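Local coordinates for protein glycosyl hydrolase BlGH5_18 (Bifidobacterium longum subsp. infantis, PDB 7LQX) that probably hydrolyses glycosidic bonds during the breakdown of N-glycans, as a glycoside hydrolase of family 5, subfamily 18, at residues A[196-205]-A[221-232]; A[236-244]-A[384-392]. All coordinates share one frame; numbering follows the deposited sequence.

Contact 1 of 2, residues A[196-205]-A[221-232]; sequences RRKHVALHSE and QAANLGDMTTIH
Arg-196 grips the carboxylate of Asp-227 side-on: NE and NH2 both reach OD1 from one face of the carboxylate plane, with NH2 of Arg-196 2.8 Å from OD1 of Asp-227. Guanidinium and carboxylate planes stand 63° apart, so the pair is not coplanar; both firm bonds go to OD1, and NE adds only a weak one to OD2. A bend of the arginine at chi3 (69°) turns NE, as well as NH2, to the acid. Asp-227 OD2 accepts from Ala-201 N at 2.9 Å on its anti side, and Asp-227 N returns a bond to Ala-201 O. With an alanine in place of Asp-227, Arg-196 would probably lose its charge partner and Ala-201 N its acceptor. The ring of His-203, swung between its own backbone N and carbonyl carbon (chi1 64°), is held in its plane by both ring nitrogens: NE2 donates to Gln-221 O at 2.9 Å, from above that carbonyl plane, and ND1 donates to the syn lone pair of Glu-205 OE2 at 2.6 Å. Thr-230 OG1 donates to His-203 O at 2.8 Å, and Leu-202 CD2 packs on CB of selenomethionine Met-228 at 3.8 Å. Waters accepting from His-203 N and Thr-230 N bridge the backbones. Strands 200-202 and 229-233, the two ends of the eight-stranded parallel order, thereby meet and close the (beta/alpha)8 barrel, with helix 180-191 packing on His-203 and strand 272-277 on Leu-202.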
ATOM      1  N   ARG A 196     -10.541  13.350 -26.660  1.00 14.94           N
ATOM      2  CA  ARG A 196      -9.401  14.199 -26.996  1.00 15.17           C
ATOM      3  C   ARG A 196      -9.778  15.394 -27.857  1.00 15.43           C
ATOM      4  O   ARG A 196      -8.923  16.251 -28.101  1.00 15.43           O
ATOM      5  CB  ARG A 196      -8.290  13.351 -27.619  1.00 14.13           C
ATOM      6  CG  ARG A 196      -7.711  12.385 -26.587  1.00 12.85           C
ATOM      7  CD  ARG A 196      -6.846  11.321 -27.191  1.00 13.76           C
ATOM      8  NE  ARG A 196      -5.609  11.871 -27.716  1.00 12.54           N
ATOM      9  CZ  ARG A 196      -4.670  11.139 -28.303  1.00 13.26           C
ATOM     10  NH1 ARG A 196      -4.843   9.829 -28.422  1.00 14.88           N
ATOM     11  NH2 ARG A 196      -3.572  11.713 -28.764  1.00 13.11           N
ATOM     12  N   ARG A 197     -11.036  15.506 -28.278  1.00 17.10           N
ATOM     13  CA  ARG A 197     -11.496  16.769 -28.834  1.00 17.22           C
ATOM     14  C   ARG A 197     -11.655  17.834 -27.758  1.00 21.51           C
ATOM     15  O   ARG A 197     -11.630  19.027 -28.072  1.00 20.74           O
ATOM     16  CB  ARG A 197     -12.835  16.577 -29.540  1.00 18.19           C
ATOM     17  CG  ARG A 197     -12.815  15.533 -30.643  1.00 23.79           C
ATOM     18  CD  ARG A 197     -14.237  15.215 -31.097  1.00 33.89           C
ATOM     19  NE  ARG A 197     -15.060  14.773 -29.973  1.00 39.54           N
ATOM     20  CZ  ARG A 197     -16.387  14.698 -29.990  1.00 45.74           C
ATOM     21  NH1 ARG A 197     -17.066  15.041 -31.075  1.00 44.67           N
ATOM     22  NH2 ARG A 197     -17.036  14.284 -28.910  1.00 44.22           N
ATOM     23  N   LYS A 198     -11.809  17.429 -26.494  1.00 15.21           N
ATOM     24  CA  LYS A 198     -12.073  18.366 -25.412  1.00 16.21           C
ATOM     25  C   LYS A 198     -10.960  18.464 -24.383  1.00 13.50           C
ATOM     26  O   LYS A 198     -10.832  19.508 -23.740  1.00 16.13           O
ATOM     27  CB  LYS A 198     -13.352  17.965 -24.664  1.00 17.87           C
ATOM     28  CG  LYS A 198     -14.607  17.980 -25.513  1.00 20.36           C
ATOM     29  CD  LYS A 198     -15.781  17.423 -24.721  1.00 24.53           C
ATOM     30  CE  LYS A 198     -17.089  17.521 -25.486  1.00 32.32           C
ATOM     31  NZ  LYS A 198     -18.254  17.296 -24.578  1.00 47.27           N
ATOM     32  N   HIS A 199     -10.152  17.413 -24.221  1.00 12.64           N
ATOM     33  CA  HIS A 199      -9.141  17.338 -23.175  1.00 12.22           C
ATOM     34  C   HIS A 199      -7.938  16.568 -23.694  1.00 11.31           C
ATOM     35  O   HIS A 199      -8.074  15.691 -24.547  1.00 13.85           O
ATOM     36  CB  HIS A 199      -9.700  16.618 -21.940  1.00 10.81           C
ATOM     37  CG  HIS A 199     -10.901  17.285 -21.360  1.00 11.31           C
ATOM     38  ND1 HIS A 199     -12.180  16.793 -21.512  1.00 12.12           N
ATOM     39  CD2 HIS A 199     -11.017  18.417 -20.629  1.00 13.17           C
ATOM     40  CE1 HIS A 199     -13.033  17.604 -20.915  1.00 12.69           C
ATOM     41  NE2 HIS A 199     -12.351  18.595 -20.368  1.00 12.27           N
ATOM     42  N   VAL A 200      -6.761  16.902 -23.184  1.00 10.01           N
ATOM     43  CA  VAL A 200      -5.572  16.152 -23.564  1.00 10.24           C
ATOM     44  C   VAL A 200      -5.539  14.818 -22.827  1.00  8.87           C
ATOM     45  O   VAL A 200      -6.028  14.671 -21.697  1.00  9.87           O
ATOM     46  CB  VAL A 200      -4.258  16.935 -23.358  1.00 10.49           C
ATOM     47  CG1 VAL A 200      -4.237  18.183 -24.251  1.00 12.97           C
ATOM     48  CG2 VAL A 200      -4.025  17.281 -21.900  1.00 12.08           C
ATOM     49  N   ALA A 201      -4.946  13.838 -23.501  1.00  8.20           N
ATOM     50  CA  ALA A 201      -4.636  12.527 -22.950  1.00  9.12           C
ATOM     51  C   ALA A 201      -3.154  12.294 -23.185  1.00  7.47           C
ATOM     52  O   ALA A 201      -2.691  12.334 -24.329  1.00  8.61           O
ATOM     53  CB  ALA A 201      -5.462  11.441 -23.640  1.00 11.42           C
ATOM     54  N   LEU A 202      -2.421  12.044 -22.103  1.00  8.08           N
ATOM     55  CA  LEU A 202      -0.974  11.969 -22.123  1.00  6.80           C
ATOM     56  C   LEU A 202      -0.504  10.743 -21.357  1.00  6.50           C
ATOM     57  O   LEU A 202      -1.222  10.190 -20.518  1.00  7.12           O
ATOM     58  CB  LEU A 202      -0.343  13.186 -21.413  1.00  7.62           C
ATOM     59  CG  LEU A 202      -0.895  14.540 -21.839  1.00  7.45           C
ATOM     60  CD1 LEU A 202      -0.444  15.655 -20.924  1.00  9.94           C
ATOM     61  CD2 LEU A 202      -0.483  14.858 -23.261  1.00  9.63           C
ATOM     62  N   HIS A 203       0.739  10.351 -21.613  1.00  6.38           N
ATOM     63  CA  HIS A 203       1.417   9.372 -20.766  1.00  6.61           C
ATOM     64  C   HIS A 203       2.803   9.902 -20.424  1.00  6.56           C
ATOM     65  O   HIS A 203       3.344  10.774 -21.110  1.00  7.63           O
ATOM     66  CB  HIS A 203       1.460   7.967 -21.389  1.00  6.89           C
ATOM     67  CG  HIS A 203       2.251   7.885 -22.646  1.00  6.95           C
ATOM     68  ND1 HIS A 203       3.536   7.384 -22.681  1.00  7.39           N
ATOM     69  CD2 HIS A 203       1.949   8.241 -23.916  1.00  7.61           C
ATOM     70  CE1 HIS A 203       3.994   7.443 -23.917  1.00  7.89           C
ATOM     71  NE2 HIS A 203       3.055   7.968 -24.683  1.00  7.68           N
ATOM     72  N   SER A 204       3.355   9.394 -19.321  1.00  6.75           N
ATOM     73  CA  SER A 204       4.599   9.896 -18.759  1.00  7.10           C
ATOM     74  C   SER A 204       5.535   8.766 -18.374  1.00  6.35           C
ATOM     75  O   SER A 204       5.160   7.868 -17.611  1.00  7.86           O
ATOM     76  CB  SER A 204       4.311  10.735 -17.502  1.00  8.86           C
ATOM     77  OG  SER A 204       5.437  10.815 -16.637  1.00  9.03           O
ATOM     78  N   GLU A 205       6.766   8.856 -18.857  1.00  7.18           N
ATOM     79  CA  GLU A 205       7.848   7.991 -18.426  1.00  7.00           C
ATOM     80  C   GLU A 205       8.979   8.822 -17.838  1.00  6.22           C
ATOM     81  O   GLU A 205       9.147  10.002 -18.170  1.00  7.27           O
ATOM     82  CB  GLU A 205       8.379   7.191 -19.611  1.00  7.51           C
ATOM     83  CG  GLU A 205       7.374   6.199 -20.161  1.00  9.41           C
ATOM     84  CD  GLU A 205       6.309   6.813 -21.067  1.00  8.60           C
ATOM     85  OE1 GLU A 205       6.647   7.603 -21.972  1.00  9.90           O
ATOM     86  OE2 GLU A 205       5.125   6.469 -20.872  1.00  8.31           O
ATOM     87  N   GLN A 221       6.716   5.534 -28.657  1.00  7.87           N
ATOM     88  CA  GLN A 221       5.486   5.701 -27.888  1.00  7.67           C
ATOM     89  C   GLN A 221       5.430   7.087 -27.251  1.00  7.07           C
ATOM     90  O   GLN A 221       4.389   7.758 -27.271  1.00  8.20           O
ATOM     91  CB  GLN A 221       5.403   4.655 -26.775  1.00  7.00           C
ATOM     92  CG  GLN A 221       5.264   3.225 -27.204  1.00  8.38           C
ATOM     93  CD  GLN A 221       5.715   2.276 -26.110  1.00  8.48           C
ATOM     94  OE1 GLN A 221       6.205   2.709 -25.074  1.00  9.22           O
ATOM     95  NE2 GLN A 221       5.576   0.976 -26.350  1.00 11.31           N
ATOM     96  N   ALA A 222       6.540   7.521 -26.651  1.00  7.40           N
ATOM     97  CA  ALA A 222       6.537   8.790 -25.940  1.00  7.20           C
ATOM     98  C   ALA A 222       6.246   9.947 -26.877  1.00  7.93           C
ATOM     99  O   ALA A 222       5.592  10.917 -26.482  1.00  7.63           O
ATOM    100  CB  ALA A 222       7.883   9.014 -25.251  1.00  7.96           C
ATOM    101  N   ALA A 223       6.717   9.861 -28.114  1.00  7.62           N
ATOM    102  CA  ALA A 223       6.656  10.972 -29.053  1.00  8.20           C
ATOM    103  C   ALA A 223       5.520  10.842 -30.058  1.00  8.30           C
ATOM    104  O   ALA A 223       5.427  11.662 -30.977  1.00  8.71           O
ATOM    105  CB  ALA A 223       8.006  11.126 -29.764  1.00  8.66           C
ATOM    106  N   ASN A 224       4.649   9.850 -29.899  1.00  7.99           N
ATOM    107  CA  ASN A 224       3.524   9.701 -30.817  1.00  8.18           C
ATOM    108  C   ASN A 224       2.207   9.333 -30.156  1.00  8.15           C
ATOM    109  O   ASN A 224       1.160   9.719 -30.679  1.00 11.95           O
ATOM    110  CB  ASN A 224       3.837   8.683 -31.911  1.00  8.41           C
ATOM    111  CG  ASN A 224       4.950   9.150 -32.790  1.00  7.70           C
ATOM    112  OD1 ASN A 224       4.738   9.927 -33.729  1.00  9.08           O
ATOM    113  ND2 ASN A 224       6.155   8.732 -32.476  1.00  8.15           N
ATOM    114  N   LEU A 225       2.203   8.611 -29.048  1.00  7.31           N
ATOM    115  CA  LEU A 225       0.958   8.277 -28.375  1.00  7.86           C
ATOM    116  C   LEU A 225       0.635   9.356 -27.356  1.00  9.11           C
ATOM    117  O   LEU A 225       1.530   9.871 -26.679  1.00  7.69           O
ATOM    118  CB  LEU A 225       1.054   6.911 -27.697  1.00  8.57           C
ATOM    119  CG  LEU A 225       1.258   5.762 -28.685  1.00  9.85           C
ATOM    120  CD1 LEU A 225       1.369   4.437 -27.930  1.00 10.66           C
ATOM    121  CD2 LEU A 225       0.156   5.677 -29.740  1.00 13.80           C
ATOM    122  N   GLY A 226      -0.643   9.703 -27.254  1.00  8.64           N
ATOM    123  CA  GLY A 226      -1.052  10.841 -26.461  1.00  8.17           C
ATOM    124  C   GLY A 226      -0.818  12.128 -27.228  1.00  8.08           C
ATOM    125  O   GLY A 226      -0.194  12.142 -28.285  1.00  8.39           O
ATOM    126  N   ASP A 227      -1.310  13.241 -26.674  1.00  8.51           N
ATOM    127  CA  ASP A 227      -1.357  14.493 -27.425  1.00  7.89           C
ATOM    128  C   ASP A 227      -0.070  15.301 -27.381  1.00  9.13           C
ATOM    129  O   ASP A 227       0.135  16.145 -28.260  1.00  9.47           O
ATOM    130  CB  ASP A 227      -2.505  15.353 -26.898  1.00  9.69           C
ATOM    131  CG  ASP A 227      -3.856  14.775 -27.231  1.00 10.42           C
ATOM    132  OD1 ASP A 227      -4.084  14.451 -28.411  1.00 12.36           O
ATOM    133  OD2 ASP A 227      -4.696  14.644 -26.324  1.00 10.94           O
HETATM  134  N   MSE A 228       0.786  15.090 -26.389  1.00  8.25           N
HETATM  135  CA  MSE A 228       2.035  15.831 -26.293  1.00  7.54           C
HETATM  136  C   MSE A 228       3.096  14.910 -25.724  1.00  6.14           C
HETATM  137  O   MSE A 228       2.793  14.048 -24.901  1.00  7.37           O
HETATM  138  CB  MSE A 228       1.908  17.019 -25.339  1.00  7.55           C
HETATM  139  CG  MSE A 228       0.832  17.997 -25.695  1.00  8.14           C
HETATM  140 SE   MSE A 228       0.916  19.640 -24.679  1.00 17.28          SE
HETATM  141  CE  MSE A 228       0.105  19.044 -23.067  1.00  9.32           C
ATOM    142  N   THR A 229       4.350  15.139 -26.087  1.00  6.64           N
ATOM    143  CA  THR A 229       5.437  14.440 -25.426  1.00  7.46           C
ATOM    144  C   THR A 229       5.626  15.041 -24.047  1.00  6.69           C
ATOM    145  O   THR A 229       5.736  16.262 -23.914  1.00  8.46           O
ATOM    146  CB  THR A 229       6.730  14.628 -26.207  1.00  7.18           C
ATOM    147  OG1 THR A 229       6.541  14.142 -27.540  1.00  6.91           O
ATOM    148  CG2 THR A 229       7.871  13.885 -25.531  1.00  9.16           C
ATOM    149  N   THR A 230       5.693  14.202 -23.026  1.00  6.63           N
ATOM    150  CA  THR A 230       6.050  14.672 -21.696  1.00  7.17           C
ATOM    151  C   THR A 230       7.504  14.309 -21.428  1.00  7.40           C
ATOM    152  O   THR A 230       7.951  13.211 -21.768  1.00  8.57           O
ATOM    153  CB  THR A 230       5.152  14.061 -20.619  1.00  7.58           C
ATOM    154  OG1 THR A 230       5.340  12.646 -20.579  1.00  7.30           O
ATOM    155  CG2 THR A 230       3.687  14.369 -20.885  1.00  7.20           C
ATOM    156  N   ILE A 231       8.231  15.247 -20.829  0.60  7.62           N
ATOM    157  CA  ILE A 231       9.628  15.067 -20.454  0.60  8.23           C
ATOM    158  C   ILE A 231       9.770  15.416 -18.983  0.60  7.69           C
ATOM    159  O   ILE A 231       9.182  16.395 -18.512  0.60  6.18           O
ATOM    160  CB  ILE A 231      10.548  15.955 -21.318  0.60  9.42           C
ATOM    161  CG1 ILE A 231      10.484  15.464 -22.766  0.60 14.13           C
ATOM    162  CG2 ILE A 231      11.974  15.952 -20.779  0.60  8.25           C
ATOM    163  CD1 ILE A 231      11.210  16.318 -23.735  0.60 17.17           C
ATOM    164  N   HIS A 232      10.547  14.610 -18.261  1.00  7.03           N
ATOM    165  CA  HIS A 232      10.885  14.878 -16.866  1.00  6.69           C
ATOM    166  C   HIS A 232      12.404  14.951 -16.828  1.00  7.74           C
ATOM    167  O   HIS A 232      13.075  13.921 -16.959  1.00  9.15           O
ATOM    168  CB  HIS A 232      10.397  13.774 -15.932  1.00  8.50           C
ATOM    169  CG  HIS A 232       8.910  13.678 -15.827  1.00  6.80           C
ATOM    170  ND1 HIS A 232       8.295  12.778 -14.986  1.00  6.94           N
ATOM    171  CD2 HIS A 232       7.917  14.344 -16.460  1.00  7.23           C
ATOM    172  CE1 HIS A 232       6.986  12.907 -15.088  1.00  7.42           C
ATOM    173  NE2 HIS A 232       6.731  13.833 -15.993  1.00  7.46           N
TER
HETATM  174  O   HOH W   1      -2.443   8.410 -29.146  1.00 12.70           O
HETATM  175  O   HOH W   2       5.144  11.305 -23.615  1.00  7.48           O
HETATM  176  O   HOH W   3       1.726  11.528 -24.245  1.00  9.44           O
HETATM  177  O   HOH W   4       7.222  12.070 -18.471  1.00  9.15           O
HETATM  178  O   HOH W   5       7.223  10.270 -21.352  1.00  9.41           O
HETATM  179  O   HOH W   6      11.223  11.895 -18.998  1.00 12.14           O

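Contact 2 of 2, residues A[236-244]-A[384-392]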
ATOM      1  N   PHE A 236      20.359  14.836 -11.820  1.00  6.73           N
ATOM      2  CA  PHE A 236      21.005  13.830 -10.982  1.00  8.25           C
ATOM      3  C   PHE A 236      21.180  12.488 -11.692  1.00  9.53           C
ATOM      4  O   PHE A 236      21.692  11.538 -11.086  1.00 10.09           O
ATOM      5  CB  PHE A 236      20.261  13.631  -9.654  1.00  8.26           C
ATOM      6  CG  PHE A 236      18.813  13.229  -9.785  1.00  9.68           C
ATOM      7  CD1 PHE A 236      18.433  12.076 -10.456  1.00 14.23           C
ATOM      8  CD2 PHE A 236      17.828  13.995  -9.191  1.00 11.16           C
ATOM      9  CE1 PHE A 236      17.100  11.716 -10.545  1.00 12.77           C
ATOM     10  CE2 PHE A 236      16.497  13.630  -9.269  1.00 11.49           C
ATOM     11  CZ  PHE A 236      16.136  12.493  -9.937  1.00 11.31           C
ATOM     12  N   ASN A 237      20.787  12.391 -12.956  1.00  7.82           N
ATOM     13  CA  ASN A 237      20.882  11.157 -13.718  1.00  8.91           C
ATOM     14  C   ASN A 237      22.271  10.887 -14.274  1.00 10.28           C
ATOM     15  O   ASN A 237      22.405  10.059 -15.186  1.00 11.51           O
ATOM     16  CB  ASN A 237      19.887  11.196 -14.881  1.00  7.91           C
ATOM     17  CG  ASN A 237      20.244  12.237 -15.934  1.00  8.21           C
ATOM     18  OD1 ASN A 237      21.246  12.942 -15.834  1.00  8.67           O
ATOM     19  ND2 ASN A 237      19.410  12.324 -16.964  1.00  7.89           N
ATOM     20  N   GLY A 238      23.297  11.555 -13.759  1.00  9.77           N
ATOM     21  CA  GLY A 238      24.645  11.425 -14.256  1.00 10.12           C
ATOM     22  C   GLY A 238      25.142  12.651 -14.981  1.00  9.08           C
ATOM     23  O   GLY A 238      26.351  12.788 -15.187  1.00 10.51           O
ATOM     24  N   THR A 239      24.241  13.549 -15.379  1.00  9.31           N
ATOM     25  CA  THR A 239      24.663  14.720 -16.132  1.00  8.60           C
ATOM     26  C   THR A 239      25.461  15.672 -15.251  1.00  9.74           C
ATOM     27  O   THR A 239      26.573  16.073 -15.606  1.00  9.39           O
ATOM     28  CB  THR A 239      23.448  15.415 -16.742  1.00  9.18           C
ATOM     29  OG1 THR A 239      22.765  14.498 -17.603  1.00  8.54           O
ATOM     30  CG2 THR A 239      23.882  16.604 -17.548  1.00  9.27           C
ATOM     31  N   ALA A 240      24.915  16.048 -14.095  1.00  8.78           N
ATOM     32  CA  ALA A 240      25.667  16.919 -13.198  1.00  9.20           C
ATOM     33  C   ALA A 240      26.936  16.235 -12.711  1.00  9.44           C
ATOM     34  O   ALA A 240      27.996  16.865 -12.621  1.00 10.80           O
ATOM     35  CB  ALA A 240      24.803  17.344 -12.016  1.00 10.52           C
ATOM     36  N   GLN A 241      26.852  14.942 -12.396  1.00 10.41           N
ATOM     37  CA  GLN A 241      28.015  14.244 -11.863  1.00 12.44           C
ATOM     38  C   GLN A 241      29.121  14.131 -12.904  1.00 12.09           C
ATOM     39  O   GLN A 241      30.302  14.334 -12.592  1.00 13.66           O
ATOM     40  CB  GLN A 241      27.612  12.853 -11.380  1.00 11.91           C
ATOM     41  CG  GLN A 241      26.579  12.844 -10.265  1.00 11.35           C
ATOM     42  CD  GLN A 241      25.166  12.636 -10.760  1.00 11.04           C
ATOM     43  OE1 GLN A 241      24.756  13.200 -11.772  1.00 10.26           O
ATOM     44  NE2 GLN A 241      24.407  11.827 -10.044  1.00 11.74           N
ATOM     45  N   GLY A 242      28.763  13.788 -14.140  1.00 11.07           N
ATOM     46  CA  GLY A 242      29.768  13.516 -15.150  1.00 12.41           C
ATOM     47  C   GLY A 242      30.353  14.755 -15.787  1.00 12.47           C
ATOM     48  O   GLY A 242      31.537  14.769 -16.142  1.00 14.81           O
ATOM     49  N   TYR A 243      29.546  15.807 -15.954  1.00 11.57           N
ATOM     50  CA  TYR A 243      30.002  17.030 -16.599  1.00 12.42           C
ATOM     51  C   TYR A 243      30.225  18.181 -15.636  1.00 12.27           C
ATOM     52  O   TYR A 243      30.958  19.115 -15.983  1.00 13.14           O
ATOM     53  CB  TYR A 243      29.012  17.468 -17.688  1.00 11.68           C
ATOM     54  CG  TYR A 243      28.826  16.391 -18.711  1.00 10.50           C
ATOM     55  CD1 TYR A 243      29.771  16.186 -19.701  1.00 14.04           C
ATOM     56  CD2 TYR A 243      27.731  15.548 -18.664  1.00 10.25           C
ATOM     57  CE1 TYR A 243      29.624  15.185 -20.625  1.00 11.42           C
ATOM     58  CE2 TYR A 243      27.577  14.548 -19.586  1.00 11.00           C
ATOM     59  CZ  TYR A 243      28.530  14.364 -20.555  1.00 11.98           C
ATOM     60  OH  TYR A 243      28.356  13.355 -21.463  1.00 11.79           O
ATOM     61  N   GLY A 244      29.647  18.127 -14.449  1.00 11.49           N
ATOM     62  CA  GLY A 244      29.807  19.163 -13.451  1.00 11.07           C
ATOM     63  C   GLY A 244      28.493  19.876 -13.211  1.00 10.40           C
ATOM     64  O   GLY A 244      27.722  20.147 -14.141  1.00 11.54           O
ATOM     65  N   GLY A 384      22.126   8.654 -23.690  1.00  8.93           N
ATOM     66  CA  GLY A 384      22.140   9.088 -22.313  1.00  9.89           C
ATOM     67  C   GLY A 384      23.422   9.794 -21.919  1.00  9.29           C
ATOM     68  O   GLY A 384      24.390   9.863 -22.680  1.00  8.85           O
ATOM     69  N   PRO A 385      23.461  10.298 -20.687  1.00  8.80           N
ATOM     70  CA  PRO A 385      24.633  11.059 -20.229  1.00  8.43           C
ATOM     71  C   PRO A 385      25.926  10.259 -20.342  1.00  9.32           C
ATOM     72  O   PRO A 385      26.034   9.143 -19.832  1.00 10.09           O
ATOM     73  CB  PRO A 385      24.287  11.384 -18.769  1.00  9.65           C
ATOM     74  CG  PRO A 385      22.796  11.394 -18.731  1.00 12.80           C
ATOM     75  CD  PRO A 385      22.364  10.315 -19.697  1.00 10.42           C
ATOM     76  N   GLY A 386      26.915  10.855 -21.010  1.00  8.88           N
ATOM     77  CA  GLY A 386      28.167  10.192 -21.303  1.00 10.26           C
ATOM     78  C   GLY A 386      28.189   9.431 -22.609  1.00  9.26           C
ATOM     79  O   GLY A 386      29.252   8.942 -23.007  1.00 12.31           O
ATOM     80  N   GLY A 387      27.040   9.308 -23.284  1.00  9.13           N
ATOM     81  CA  GLY A 387      26.956   8.575 -24.526  1.00  9.94           C
ATOM     82  C   GLY A 387      27.383   9.404 -25.722  1.00 10.15           C
ATOM     83  O   GLY A 387      27.506  10.626 -25.669  1.00  8.89           O
ATOM     84  N   SER A 388      27.592   8.716 -26.847  1.00  9.76           N
ATOM     85  CA  SER A 388      28.142   9.371 -28.027  1.00  9.20           C
ATOM     86  C   SER A 388      27.152  10.334 -28.677  1.00 10.43           C
ATOM     87  O   SER A 388      27.551  11.400 -29.155  1.00 10.86           O
ATOM     88  CB  SER A 388      28.607   8.307 -29.022  1.00 10.04           C
ATOM     89  OG  SER A 388      27.619   7.303 -29.188  1.00  9.96           O
ATOM     90  N   ILE A 389      25.869   9.971 -28.748  1.00  8.77           N
ATOM     91  CA  ILE A 389      24.874  10.891 -29.299  1.00  8.38           C
ATOM     92  C   ILE A 389      24.750  12.118 -28.406  1.00  8.63           C
ATOM     93  O   ILE A 389      24.749  13.262 -28.876  1.00  9.12           O
ATOM     94  CB  ILE A 389      23.515  10.187 -29.458  1.00  8.67           C
ATOM     95  CG1 ILE A 389      23.571   9.083 -30.515  1.00  8.71           C
ATOM     96  CG2 ILE A 389      22.428  11.204 -29.808  1.00  9.18           C
ATOM     97  CD1 ILE A 389      23.720   9.581 -31.957  1.00  9.57           C
ATOM     98  N   PHE A 390      24.625  11.884 -27.097  1.00  8.26           N
ATOM     99  CA  PHE A 390      24.545  12.953 -26.108  1.00  7.77           C
ATOM    100  C   PHE A 390      25.688  13.934 -26.285  1.00  8.19           C
ATOM    101  O   PHE A 390      25.471  15.144 -26.393  1.00  8.84           O
ATOM    102  CB  PHE A 390      24.591  12.283 -24.728  1.00  8.81           C
ATOM    103  CG  PHE A 390      24.303  13.188 -23.551  1.00  9.08           C
ATOM    104  CD1 PHE A 390      25.292  14.006 -23.024  1.00 10.02           C
ATOM    105  CD2 PHE A 390      23.062  13.168 -22.935  1.00  9.82           C
ATOM    106  CE1 PHE A 390      25.036  14.815 -21.923  1.00  8.68           C
ATOM    107  CE2 PHE A 390      22.808  13.968 -21.827  1.00  9.36           C
ATOM    108  CZ  PHE A 390      23.793  14.796 -21.331  1.00 10.37           C
ATOM    109  N   GLU A 391      26.919  13.428 -26.361  1.00  8.93           N
ATOM    110  CA  GLU A 391      28.077  14.318 -26.411  1.00  9.64           C
ATOM    111  C   GLU A 391      28.209  15.035 -27.748  1.00 10.29           C
ATOM    112  O   GLU A 391      28.618  16.200 -27.777  1.00  9.98           O
ATOM    113  CB  GLU A 391      29.336  13.553 -26.019  1.00 12.30           C
ATOM    114  CG  GLU A 391      29.247  13.113 -24.560  1.00 13.30           C
ATOM    115  CD  GLU A 391      30.536  12.603 -23.957  1.00 16.12           C
ATOM    116  OE1 GLU A 391      31.478  12.254 -24.698  1.00 16.71           O
ATOM    117  OE2 GLU A 391      30.589  12.543 -22.712  1.00 13.85           O
ATOM    118  N   ARG A 392      27.858  14.389 -28.863  1.00 10.04           N
ATOM    119  CA  ARG A 392      27.873  15.105 -30.134  1.00  9.58           C
ATOM    120  C   ARG A 392      26.878  16.259 -30.122  1.00  8.74           C
ATOM    121  O   ARG A 392      27.187  17.374 -30.567  1.00  9.52           O
ATOM    122  CB  ARG A 392      27.580  14.150 -31.286  1.00 10.73           C
ATOM    123  CG  ARG A 392      28.698  13.170 -31.563  1.00 10.65           C
ATOM    124  CD  ARG A 392      28.333  12.254 -32.715  1.00 11.72           C
ATOM    125  NE  ARG A 392      29.379  11.280 -33.014  1.00 13.61           N
ATOM    126  CZ  ARG A 392      30.445  11.537 -33.764  1.00 14.08           C
ATOM    127  NH1 ARG A 392      30.609  12.742 -34.294  1.00 12.79           N
ATOM    128  NH2 ARG A 392      31.341  10.587 -34.005  1.00 15.62           N
TER
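Asn-237 meets Pro-385 at about a right angle, its OD1 lying 3.6 Å from CG of the proline ring. The same OD1 is already engaged inside its own segment: it accepts from Thr-239 N, which makes an Asx turn, and on a lone pair from Thr-239 OG1 at 2.8 Å. ND2 of Asn-237 is bonded to Asp-207, so both ends of the amide are fixed and its rotation is set. Gly-238 follows at the N-cap position of helix 239-243. Thr-239 then turns its hydroxyl to the same proline, OG1 coming 3.3 Å from Pro-385 CG. Pro-385 belongs to a type II beta turn from Gly-384 to Gly-387 that leads into helix 388-399, the helix of a beta-alpha-beta unit between parallel strands 365-369 and 403-407 of a separate three-stranded sheet. The short helix 239-243 follows barrel strand 229-233, so the contact joins barrel to C-terminal domain. The helix segments are too far apart for direct packing, their axes 13.9 Å from each other at 73°, and Tyr-243 spans the interval. Its OH donates to the anti lone pair of Glu-391 OE2 at 2.7 Å, and accepts a weak bond from Gly-386 N at 2.9 Å. The rings of Tyr-243 and Phe-390 lie within 13° of parallel but are slid apart, with centroids 5.6 Å from each other, and touch at Tyr-243 CE2 and Phe-390 CE1, 3.5 Å apart. Phe-390, CG anti to the backbone N (chi1 -171°), takes Pro-385 CA over the centre of one face, and Tyr-256 meets it edge-to-face.

Overall arrangement
Both contacts are largely buried, but at different depths: contact 1 is centred about 10 Å from the centre of the chain, contact 2 about 19 Å, and their own centres are 26 Å apart. They share no element and touch nowhere else, yet follow in series, since strand 229-233 of contact 1 runs on to helix 239-243 of contact 2. Contact 1 stays within the barrel and is rich in charge, ordered water and backbone-directed bonds, burying 731 Å². Contact 2 links two domains across 139 intervening residues and buries 276 Å², mostly through proline and aromatic packing, with a tyrosine-glutamate hydrogen bond and no salt bridge between its segments.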